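Local coordinates for protein coronin (PDB 4OZU) that binds actin, probably in its filament form, and contributes to invasion and egress of the parasite Toxoplasma gondii, this chain being its WD40 domain, at residues Q327-I332 / P346-V351; C292-Y297 / S304-R309; K76-S81 / R105-P110. All blocks are in the same frame, centred on the assembly; numbering follows the deposited sequence. Where two conformers were deposited one is given.

Contact 1 of 3, residues Q327-I332 / P346-V351; sequences QMRAEI and PISFIV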
loop_
_atom_site.group_PDB
_atom_site.type_symbol
_atom_site.label_atom_id
_atom_site.label_comp_id
_atom_site.label_asym_id
_atom_site.label_seq_id
_atom_site.Cartn_x
_atom_site.Cartn_y
_atom_site.Cartn_z
ATOM N N GLN A 327 -7.287 -9.688 -16.888
ATOM C CA GLN A 327 -6.211 -10.237 -17.700
ATOM C C GLN A 327 -6.509 -10.160 -19.188
ATOM O O GLN A 327 -5.602 -9.987 -20.000
ATOM C CB GLN A 327 -5.940 -11.684 -17.293
ATOM C CG GLN A 327 -5.253 -11.808 -15.938
ATOM C CD GLN A 327 -4.864 -13.241 -15.620
ATOM O OE1 GLN A 327 -5.695 -14.148 -15.677
ATOM N NE2 GLN A 327 -3.591 -13.453 -15.306
ATOM N N MET A 328 -7.781 -10.278 -19.552
ATOM C CA MET A 328 -8.148 -10.252 -20.964
ATOM C C MET A 328 -8.004 -8.857 -21.574
ATOM O O MET A 328 -8.033 -8.707 -22.794
ATOM C CB MET A 328 -9.577 -10.767 -21.146
ATOM C CG MET A 328 -9.708 -12.262 -20.912
ATOM S SD MET A 328 -8.554 -13.235 -21.907
ATOM C CE MET A 328 -9.066 -12.794 -23.566
ATOM N N ARG A 329 -7.828 -7.847 -20.728
ATOM C CA ARG A 329 -7.626 -6.479 -21.200
ATOM C C ARG A 329 -6.160 -6.066 -21.147
ATOM O O ARG A 329 -5.824 -4.917 -21.434
ATOM C CB ARG A 329 -8.471 -5.508 -20.372
ATOM C CG ARG A 329 -9.965 -5.659 -20.611
ATOM C CD ARG A 329 -10.722 -4.424 -20.164
ATOM N NE ARG A 329 -10.560 -4.183 -18.733
ATOM C CZ ARG A 329 -10.177 -3.030 -18.186
ATOM N NH1 ARG A 329 -9.905 -1.963 -18.932
ATOM N NH2 ARG A 329 -10.069 -2.947 -16.867
ATOM N N ALA A 330 -5.295 -7.009 -20.779
ATOM C CA ALA A 330 -3.872 -6.739 -20.587
ATOM C C ALA A 330 -3.696 -5.658 -19.529
ATOM O O ALA A 330 -2.744 -4.872 -19.568
ATOM C CB ALA A 330 -3.203 -6.327 -21.895
ATOM N N GLU A 331 -4.624 -5.626 -18.578
ATOM C CA GLU A 331 -4.506 -4.745 -17.423
ATOM C C GLU A 331 -3.510 -5.341 -16.438
ATOM O O GLU A 331 -3.692 -6.478 -16.010
ATOM C CB GLU A 331 -5.867 -4.561 -16.745
ATOM C CG GLU A 331 -5.847 -3.618 -15.551
ATOM C CD GLU A 331 -7.182 -3.561 -14.835
ATOM O OE1 GLU A 331 -7.680 -4.634 -14.413
ATOM O OE2 GLU A 331 -7.733 -2.446 -14.693
ATOM N N ILE A 332 -2.472 -4.592 -16.063
ATOM C CA ILE A 332 -1.509 -5.107 -15.087
ATOM C C ILE A 332 -1.663 -4.445 -13.716
ATOM O O ILE A 332 -1.233 -4.993 -12.703
ATOM C CB ILE A 332 -0.052 -4.949 -15.577
ATOM C CG1 ILE A 332 0.363 -3.485 -15.655
ATOM C CG2 ILE A 332 0.126 -5.637 -16.934
ATOM C CD1 ILE A 332 1.851 -3.308 -15.833
ATOM N N PRO A 346 -11.789 4.774 -11.457
ATOM C CA PRO A 346 -10.762 3.769 -11.742
ATOM C C PRO A 346 -9.866 4.166 -12.914
ATOM O O PRO A 346 -10.331 4.741 -13.902
ATOM C CB PRO A 346 -11.573 2.509 -12.072
ATOM C CG PRO A 346 -12.981 2.811 -11.677
ATOM C CD PRO A 346 -13.143 4.283 -11.756
ATOM N N ILE A 347 -8.582 3.844 -12.789
ATOM C CA ILE A 347 -7.614 4.052 -13.855
ATOM C C ILE A 347 -6.893 2.741 -14.114
ATOM O O ILE A 347 -6.200 2.235 -13.235
ATOM C CB ILE A 347 -6.557 5.125 -13.500
ATOM C CG1 ILE A 347 -7.196 6.388 -12.908
ATOM C CG2 ILE A 347 -5.721 5.459 -14.727
ATOM C CD1 ILE A 347 -8.053 7.162 -13.858
ATOM N N SER A 348 -7.055 2.193 -15.311
ATOM C CA SER A 348 -6.352 0.974 -15.693
ATOM C C SER A 348 -4.977 1.318 -16.253
ATOM O O SER A 348 -4.811 2.329 -16.933
ATOM C CB SER A 348 -7.152 0.181 -16.740
ATOM O OG SER A 348 -8.298 -0.431 -16.171
ATOM N N PHE A 349 -3.998 0.469 -15.965
ATOM C CA PHE A 349 -2.690 0.554 -16.598
ATOM C C PHE A 349 -2.515 -0.686 -17.460
ATOM O O PHE A 349 -2.462 -1.815 -16.960
ATOM C CB PHE A 349 -1.595 0.704 -15.547
ATOM C CG PHE A 349 -1.806 1.901 -14.668
ATOM C CD1 PHE A 349 -1.363 3.150 -15.064
ATOM C CD2 PHE A 349 -2.505 1.787 -13.481
ATOM C CE1 PHE A 349 -1.583 4.264 -14.270
ATOM C CE2 PHE A 349 -2.726 2.895 -12.681
ATOM C CZ PHE A 349 -2.268 4.133 -13.080
ATOM N N ILE A 350 -2.456 -0.437 -18.762
ATOM C CA ILE A 350 -2.602 -1.462 -19.787
ATOM C C ILE A 350 -1.396 -1.494 -20.703
ATOM O O ILE A 350 -0.924 -0.454 -21.156
ATOM C CB ILE A 350 -3.878 -1.208 -20.621
ATOM C CG1 ILE A 350 -5.114 -1.385 -19.742
ATOM C CG2 ILE A 350 -3.965 -2.156 -21.799
ATOM C CD1 ILE A 350 -6.341 -0.719 -20.272
ATOM N N VAL A 351 -0.886 -2.689 -20.967
ATOM C CA VAL A 351 0.146 -2.860 -21.982
ATOM C C VAL A 351 -0.511 -2.913 -23.353
ATOM O O VAL A 351 -1.352 -3.775 -23.592
ATOM C CB VAL A 351 0.958 -4.144 -21.758
ATOM C CG1 VAL A 351 2.021 -4.302 -22.842
ATOM C CG2 VAL A 351 1.589 -4.137 -20.375
#

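Contact 2 of 3, residues C292-Y297 / S304-R309; sequences CRYYQY and SVDAYR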
loop_
_atom_site.group_PDB
_atom_site.type_symbol
_atom_site.label_atom_id
_atom_site.label_comp_id
_atom_site.label_asym_id
_atom_site.label_seq_id
_atom_site.Cartn_x
_atom_site.Cartn_y
_atom_site.Cartn_z
ATOM N N CYS A 292 -0.030 11.134 -12.202
ATOM C CA CYS A 292 0.740 10.054 -11.596
ATOM C C CYS A 292 1.701 9.498 -12.634
ATOM O O CYS A 292 1.276 9.154 -13.735
ATOM C CB CYS A 292 -0.180 8.934 -11.098
ATOM S SG CYS A 292 0.580 7.296 -11.228
ATOM N N ARG A 293 2.987 9.416 -12.306
ATOM C CA ARG A 293 3.945 8.831 -13.238
ATOM C C ARG A 293 4.459 7.500 -12.723
ATOM O O ARG A 293 4.416 7.211 -11.526
ATOM C CB ARG A 293 5.104 9.785 -13.510
ATOM C CG ARG A 293 5.913 10.190 -12.306
ATOM C CD ARG A 293 7.000 11.169 -12.725
ATOM N NE ARG A 293 7.869 10.598 -13.751
ATOM C CZ ARG A 293 8.845 11.258 -14.369
ATOM N NH1 ARG A 293 9.088 12.530 -14.076
ATOM N NH2 ARG A 293 9.578 10.643 -15.287
ATOM N N TYR A 294 4.923 6.676 -13.651
ATOM C CA TYR A 294 5.388 5.354 -13.303
ATOM C C TYR A 294 6.625 4.937 -14.078
ATOM O O TYR A 294 6.929 5.447 -15.164
ATOM C CB TYR A 294 4.271 4.330 -13.499
ATOM C CG TYR A 294 3.382 4.564 -14.689
ATOM C CD1 TYR A 294 2.291 5.419 -14.602
ATOM C CD2 TYR A 294 3.606 3.904 -15.896
ATOM C CE1 TYR A 294 1.459 5.626 -15.691
ATOM C CE2 TYR A 294 2.779 4.108 -16.983
ATOM C CZ TYR A 294 1.706 4.966 -16.875
ATOM O OH TYR A 294 0.882 5.167 -17.961
ATOM N N TYR A 295 7.327 3.998 -13.456
ATOM C CA TYR A 295 8.622 3.501 -13.876
ATOM C C TYR A 295 8.554 1.987 -13.858
ATOM O O TYR A 295 7.682 1.423 -13.192
ATOM C CB TYR A 295 9.725 3.967 -12.920
ATOM C CG TYR A 295 9.799 5.457 -12.710
ATOM C CD1 TYR A 295 8.929 6.106 -11.846
ATOM C CD2 TYR A 295 10.753 6.213 -13.367
ATOM C CE1 TYR A 295 9.005 7.478 -11.655
ATOM C CE2 TYR A 295 10.838 7.578 -13.188
ATOM C CZ TYR A 295 9.962 8.205 -12.334
ATOM O OH TYR A 295 10.063 9.564 -12.160
ATOM N N GLN A 296 9.469 1.325 -14.556
ATOM C CA GLN A 296 9.677 -0.098 -14.316
ATOM C C GLN A 296 11.046 -0.342 -13.731
ATOM O O GLN A 296 12.049 0.112 -14.270
ATOM C CB GLN A 296 9.525 -0.937 -15.581
ATOM C CG GLN A 296 9.458 -2.419 -15.228
ATOM C CD GLN A 296 9.455 -3.344 -16.420
ATOM O OE1 GLN A 296 10.031 -3.043 -17.467
ATOM N NE2 GLN A 296 8.807 -4.495 -16.261
ATOM N N TYR A 297 11.061 -1.077 -12.625
ATOM C CA TYR A 297 12.285 -1.589 -12.032
ATOM C C TYR A 297 12.504 -2.971 -12.623
ATOM O O TYR A 297 11.751 -3.899 -12.336
ATOM C CB TYR A 297 12.162 -1.632 -10.514
ATOM C CG TYR A 297 13.427 -1.959 -9.744
ATOM C CD1 TYR A 297 14.636 -1.360 -10.058
ATOM C CD2 TYR A 297 13.386 -2.819 -8.654
ATOM C CE1 TYR A 297 15.783 -1.649 -9.333
ATOM C CE2 TYR A 297 14.519 -3.112 -7.931
ATOM C CZ TYR A 297 15.710 -2.522 -8.268
ATOM O OH TYR A 297 16.830 -2.811 -7.531
ATOM N N SER A 304 11.915 5.102 -16.775
ATOM C CA SER A 304 10.663 5.823 -16.924
ATOM C C SER A 304 9.843 5.161 -18.015
ATOM O O SER A 304 10.376 4.830 -19.078
ATOM C CB SER A 304 10.916 7.294 -17.268
ATOM O OG SER A 304 9.713 8.046 -17.217
ATOM N N VAL A 305 8.554 4.970 -17.759
ATOM C CA VAL A 305 7.662 4.395 -18.761
ATOM C C VAL A 305 6.681 5.440 -19.267
ATOM O O VAL A 305 6.724 5.819 -20.434
ATOM C CB VAL A 305 6.891 3.194 -18.208
ATOM C CG1 VAL A 305 5.887 2.678 -19.244
ATOM C CG2 VAL A 305 7.860 2.092 -17.809
ATOM N N ASP A 306 5.790 5.898 -18.397
ATOM C CA ASP A 306 4.784 6.869 -18.806
ATOM C C ASP A 306 4.125 7.503 -17.589
ATOM O O ASP A 306 4.626 7.388 -16.468
ATOM C CB ASP A 306 3.731 6.198 -19.697
ATOM C CG ASP A 306 3.253 7.097 -20.827
ATOM O OD1 ASP A 306 3.001 8.293 -20.581
ATOM O OD2 ASP A 306 3.131 6.604 -21.967
ATOM N N ALA A 307 3.006 8.178 -17.814
ATOM C CA ALA A 307 2.288 8.826 -16.727
ATOM C C ALA A 307 0.788 8.907 -16.979
ATOM O O ALA A 307 0.338 8.968 -18.124
ATOM C CB ALA A 307 2.848 10.214 -16.500
ATOM N N TYR A 308 0.028 8.886 -15.889
ATOM C CA TYR A 308 -1.386 9.232 -15.913
ATOM C C TYR A 308 -1.514 10.739 -15.761
ATOM O O TYR A 308 -0.888 11.330 -14.882
ATOM C CB TYR A 308 -2.144 8.510 -14.797
ATOM C CG TYR A 308 -3.489 9.120 -14.467
ATOM C CD1 TYR A 308 -4.528 9.090 -15.382
ATOM C CD2 TYR A 308 -3.722 9.722 -13.234
ATOM C CE1 TYR A 308 -5.760 9.645 -15.086
ATOM C CE2 TYR A 308 -4.952 10.279 -12.928
ATOM C CZ TYR A 308 -5.970 10.237 -13.860
ATOM O OH TYR A 308 -7.200 10.786 -13.570
ATOM N N ARG A 309 -2.322 11.362 -16.614
ATOM C CA ARG A 309 -2.511 12.811 -16.563
ATOM C C ARG A 309 -3.985 13.186 -16.605
ATOM O O ARG A 309 -4.751 12.640 -17.394
ATOM C CB ARG A 309 -1.768 13.486 -17.716
ATOM C CG ARG A 309 -0.261 13.328 -17.646
ATOM C CD ARG A 309 0.444 14.249 -18.627
ATOM N NE ARG A 309 1.891 14.242 -18.428
ATOM C CZ ARG A 309 2.725 13.356 -18.966
ATOM N NH1 ARG A 309 2.270 12.386 -19.751
ATOM N NH2 ARG A 309 4.025 13.440 -18.718
HETATM O O HOH W 1 7.548 8.171 -15.938
#

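Contact 3 of 3, residues K76-S81 / R105-P110; sequences KGHTAS and RIWQLP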
loop_
_atom_site.group_PDB
_atom_site.type_symbol
_atom_site.label_atom_id
_atom_site.label_comp_id
_atom_site.label_asym_id
_atom_site.label_seq_id
_atom_site.Cartn_x
_atom_site.Cartn_y
_atom_site.Cartn_z
ATOM N N LYS A 76 -17.948 1.279 11.852
ATOM C CA LYS A 76 -17.882 2.379 12.819
ATOM C C LYS A 76 -16.827 2.071 13.896
ATOM O O LYS A 76 -15.671 1.824 13.565
ATOM C CB LYS A 76 -19.262 2.622 13.429
ATOM C CG LYS A 76 -20.328 2.961 12.389
ATOM C CD LYS A 76 -21.645 3.359 13.037
ATOM C CE LYS A 76 -22.705 3.695 11.996
ATOM N NZ LYS A 76 -22.342 4.883 11.174
ATOM N N GLY A 77 -17.204 2.101 15.171
ATOM C CA GLY A 77 -16.280 1.736 16.237
ATOM C C GLY A 77 -15.263 2.813 16.583
ATOM O O GLY A 77 -15.050 3.115 17.761
ATOM N N HIS A 78 -14.635 3.389 15.563
ATOM C CA HIS A 78 -13.655 4.458 15.756
ATOM C C HIS A 78 -14.256 5.644 16.496
ATOM O O HIS A 78 -15.423 5.971 16.301
ATOM C CB HIS A 78 -13.103 4.935 14.409
ATOM C CG HIS A 78 -12.783 3.828 13.457
ATOM N ND1 HIS A 78 -13.661 3.412 12.478
ATOM C CD2 HIS A 78 -11.681 3.053 13.327
ATOM C CE1 HIS A 78 -13.112 2.427 11.788
ATOM N NE2 HIS A 78 -11.910 2.192 12.284
ATOM N N THR A 79 -13.449 6.294 17.334
ATOM C CA THR A 79 -13.899 7.463 18.084
ATOM C C THR A 79 -13.221 8.729 17.550
ATOM O O THR A 79 -13.547 9.844 17.957
ATOM C CB THR A 79 -13.633 7.298 19.599
ATOM O OG1 THR A 79 -12.234 7.439 19.887
ATOM C CG2 THR A 79 -14.123 5.934 20.075
ATOM N N ALA A 80 -12.301 8.547 16.608
ATOM C CA ALA A 80 -11.664 9.665 15.921
ATOM C C ALA A 80 -11.458 9.287 14.455
ATOM O O ALA A 80 -11.970 8.270 14.004
ATOM C CB ALA A 80 -10.347 10.031 16.596
ATOM N N SER A 81 -10.713 10.102 13.718
ATOM C CA SER A 81 -10.573 9.900 12.280
ATOM C C SER A 81 -9.701 8.698 11.949
ATOM O O SER A 81 -8.811 8.326 12.712
ATOM C CB SER A 81 -9.983 11.144 11.618
ATOM O OG SER A 81 -8.611 11.281 11.941
ATOM N N ARG A 105 -7.696 -1.412 15.017
ATOM C CA ARG A 105 -8.853 -2.297 15.069
ATOM C C ARG A 105 -8.809 -3.298 13.924
ATOM O O ARG A 105 -8.565 -2.923 12.783
ATOM C CB ARG A 105 -10.147 -1.483 15.006
ATOM C CG ARG A 105 -10.374 -0.611 16.230
ATOM C CD ARG A 105 -11.570 0.317 16.058
ATOM N NE ARG A 105 -11.858 1.065 17.284
ATOM C CZ ARG A 105 -11.265 2.204 17.636
ATOM N NH1 ARG A 105 -10.338 2.750 16.862
ATOM N NH2 ARG A 105 -11.607 2.810 18.772
ATOM N N ILE A 106 -9.028 -4.570 14.246
ATOM C CA ILE A 106 -9.129 -5.620 13.238
ATOM C C ILE A 106 -10.605 -5.932 13.042
ATOM O O ILE A 106 -11.332 -6.172 14.005
ATOM C CB ILE A 106 -8.371 -6.910 13.638
ATOM C CG1 ILE A 106 -6.962 -6.589 14.153
ATOM C CG2 ILE A 106 -8.300 -7.867 12.459
ATOM C CD1 ILE A 106 -6.118 -5.778 13.206
ATOM N N TRP A 107 -11.038 -5.919 11.789
ATOM C CA TRP A 107 -12.440 -6.087 11.445
ATOM C C TRP A 107 -12.673 -7.362 10.649
ATOM O O TRP A 107 -11.826 -7.756 9.852
ATOM C CB TRP A 107 -12.919 -4.893 10.629
ATOM C CG TRP A 107 -12.770 -3.589 11.318
ATOM C CD1 TRP A 107 -11.780 -2.674 11.130
ATOM C CD2 TRP A 107 -13.652 -3.033 12.302
ATOM N NE1 TRP A 107 -11.988 -1.581 11.934
ATOM C CE2 TRP A 107 -13.129 -1.777 12.666
ATOM C CE3 TRP A 107 -14.828 -3.476 12.911
ATOM C CZ2 TRP A 107 -13.742 -0.962 13.610
ATOM C CZ3 TRP A 107 -15.437 -2.664 13.846
ATOM C CH2 TRP A 107 -14.892 -1.420 14.188
ATOM N N GLN A 108 -13.827 -7.989 10.863
ATOM C CA GLN A 108 -14.253 -9.131 10.060
ATOM C C GLN A 108 -15.617 -8.868 9.438
ATOM O O GLN A 108 -16.636 -8.833 10.135
ATOM C CB GLN A 108 -14.302 -10.404 10.901
ATOM C CG GLN A 108 -14.570 -11.657 10.080
ATOM C CD GLN A 108 -14.432 -12.926 10.891
ATOM O OE1 GLN A 108 -14.631 -12.927 12.105
ATOM N NE2 GLN A 108 -14.082 -14.017 10.223
ATOM N N LEU A 109 -15.636 -8.689 8.120
ATOM C CA LEU A 109 -16.886 -8.465 7.393
ATOM C C LEU A 109 -17.746 -9.725 7.365
ATOM O O LEU A 109 -17.221 -10.838 7.414
ATOM C CB LEU A 109 -16.594 -8.007 5.960
ATOM C CG LEU A 109 -15.938 -6.631 5.840
ATOM C CD1 LEU A 109 -15.271 -6.471 4.492
ATOM C CD2 LEU A 109 -16.964 -5.531 6.056
ATOM N N PRO A 110 -19.076 -9.561 7.275
ATOM C CA PRO A 110 -19.944 -10.735 7.163
ATOM C C PRO A 110 -19.757 -11.432 5.824
ATOM O O PRO A 110 -19.104 -10.864 4.946
ATOM C CB PRO A 110 -21.355 -10.145 7.283
ATOM C CG PRO A 110 -21.213 -8.747 6.794
ATOM C CD PRO A 110 -19.845 -8.303 7.233
#

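Contact 1 of 3, residues Q327-I332 / P346-V351
Two backbone hydrogen bonds tie the start of strand 331-339 to the end of strand 343-350. Ile332 N donates to Phe349 O over 2.9 Å, arriving almost along the C=O axis (173° at the oxygen). Val351 N reaches Ala330 O at 3.2 Å, lying in the plane of that carbonyl. Between these bonds Glu331 and Ile350 form a non-hydrogen-bonded antiparallel pair, and Ile350 CA adds a CH...O contact to Ala330 O at 3.4 Å, so Ala330 O receives both Val351 N and the CA of the residue before it.

The charged interactions converge on Glu331. Its chain is fully stretched, with CG anti to the backbone N (chi1 -178°), and so carries OE2 across to Ser348. The Ser348 hydroxyl gives its proton to Glu331 OE2 at 2.6 Å, from above the carboxylate plane. Arg329, bent at chi3 (-61°), brings NH2 to 3.2 Å from Glu331 OE2 in a salt bridge, while its NE pairs with Asp326. Arg334 also holds OE2, and Trp20 bonds Ser348 OG; two arginines and a hydroxyl on one oxygen would favour the ionised carboxylate.

Apolar contacts are few: Ala330 CB meets Ile350 CG2 at 4.2 Å, and Ile332 and Val351 meet at a slant, CG2 to CG2, 4.0 Å apart. The same Ile350 methyl lies against a carbonyl oxygen, CG2 3.3 Å from Arg329 O.

The arrangement belongs to the beta hairpin of the propeller blade in which strand 343-350 is flanked on its other side by the N-terminal strand 16-25, the "Velcro" closure of a WD40 propeller ring.

Contact 2 of 3, residues C292-Y297 / S304-R309
Cys292 and Tyr308 grip each other through a reciprocal pair of backbone hydrogen bonds: Tyr308 N to Cys292 O is short at 2.5 Å, and Cys292 N to Tyr308 O measures 2.8 Å, the latter landing on a carbonyl lone pair. Further along, Tyr294 N donates to Asp306 O at 2.9 Å. Its own carbonyl is shared: Val305 N binds Tyr294 O at 3.1 Å, and Asp306 N adds a weak bond to the same oxygen at 3.5 Å. A water donates to Tyr294 O as well, at 2.9 Å, while also meeting Ser304 OG and accepting from Arg293 NH2, so it links both strands on the face that carries Arg293, Tyr295 and Ser304.

The Tyr294 ring folds back across the partner strand. Its CG takes the crowded position between the backbone N and carbonyl carbon (chi1 37°), which lays one ring face under Asp306 O, 3.4 Å above the ring plane and over its centre. Tyr294 OH is hydrogen-bonded to Leu15 O. On the other face of the sheet, Arg293 CB packs on Ala307 CB at 3.8 Å.

Cys292 is also the partner of Cys285 in a disulfide seen for this protein, linking the hairpin to strand 281-286. With Val305 and Asp306 both opposite Tyr294, the geometry is a classic beta bulge in the hairpin of the third and outermost strands of a WD40 propeller blade.

Contact 3 of 3, residues K76-S81 / R105-P110
The Gly-His pair of a WD repeat meets the tryptophan of the same repeat here: the turn 76-81 leads from strand 73-75 of one propeller blade into strand 82-87 of the next, and segment 105-110 carries the end of that next blade's third strand. No hydrogen bond crosses directly. Instead His78 NE2 and Trp107 NE1 both bond Thr97 OG1, the arrangement of the His, Ser/Thr and Trp members of the structural tetrad of WD40 repeats. His78 ND1 binds Gly56 O of the preceding blade, which implies a proton on ND1 and fixes the ring's rotation.

The two rings are tilted against each other, with the His78 ring centroid 5.5 Å from that of the Trp107 six-membered ring and the planes 58° apart. His78 NE2 stands at the indole edge, 3.8 Å from Trp107 NE1. The benzo end of the indole runs up against the turn: Trp107 CZ2 lies 3.4 Å from Lys76 O, and Trp107 CH2 comes to 4.0 Å from Gly77 CA, an edge-on approach to a residue that has no side chain to interpose.

Arg105, two residues before Trp107 on the same strand, flanks the histidine. Its chain runs straight from CG to NE, then chi4 (85°) turns the guanidinium so that one face covers the turn's backbone, with His78 CA 3.8 Å above its plane and over its centre. The Arg105 and His78 side chains run alongside one another with opposite headings, their planes 68° apart, with Arg105 CD 3.9 Å from His78 CD2. The charge is met by Asp101, which salt-bridges Arg105 NH2 and also bonds Thr79 OG1. With both held by that carboxylate, Thr79 CG2 comes to 4.2 Å from Arg105 NH2.

How the contacts relate
Read from the N terminus, the three contacts follow in series, with none nested and none crossing. Contact 3 comes first, closing a loop of 23 residues that takes in most of one blade and joining its interblade turn to its third strand. Contact 2 then closes a short hairpin, strands 291-298 and 301-309, and contact 1 closes the hairpin of the blade that follows. Contacts 1 and 2 are neighbours: Phe349 meets Tyr294 ring to ring, edge-to-face, and Ile347 packs on Tyr308, joining adjacent blades. Contact 3 stands apart, its nearest atoms about 19 Å from contact 1 and about 25 Å from contact 2, on the opposite side of the chain's centre from contact 2.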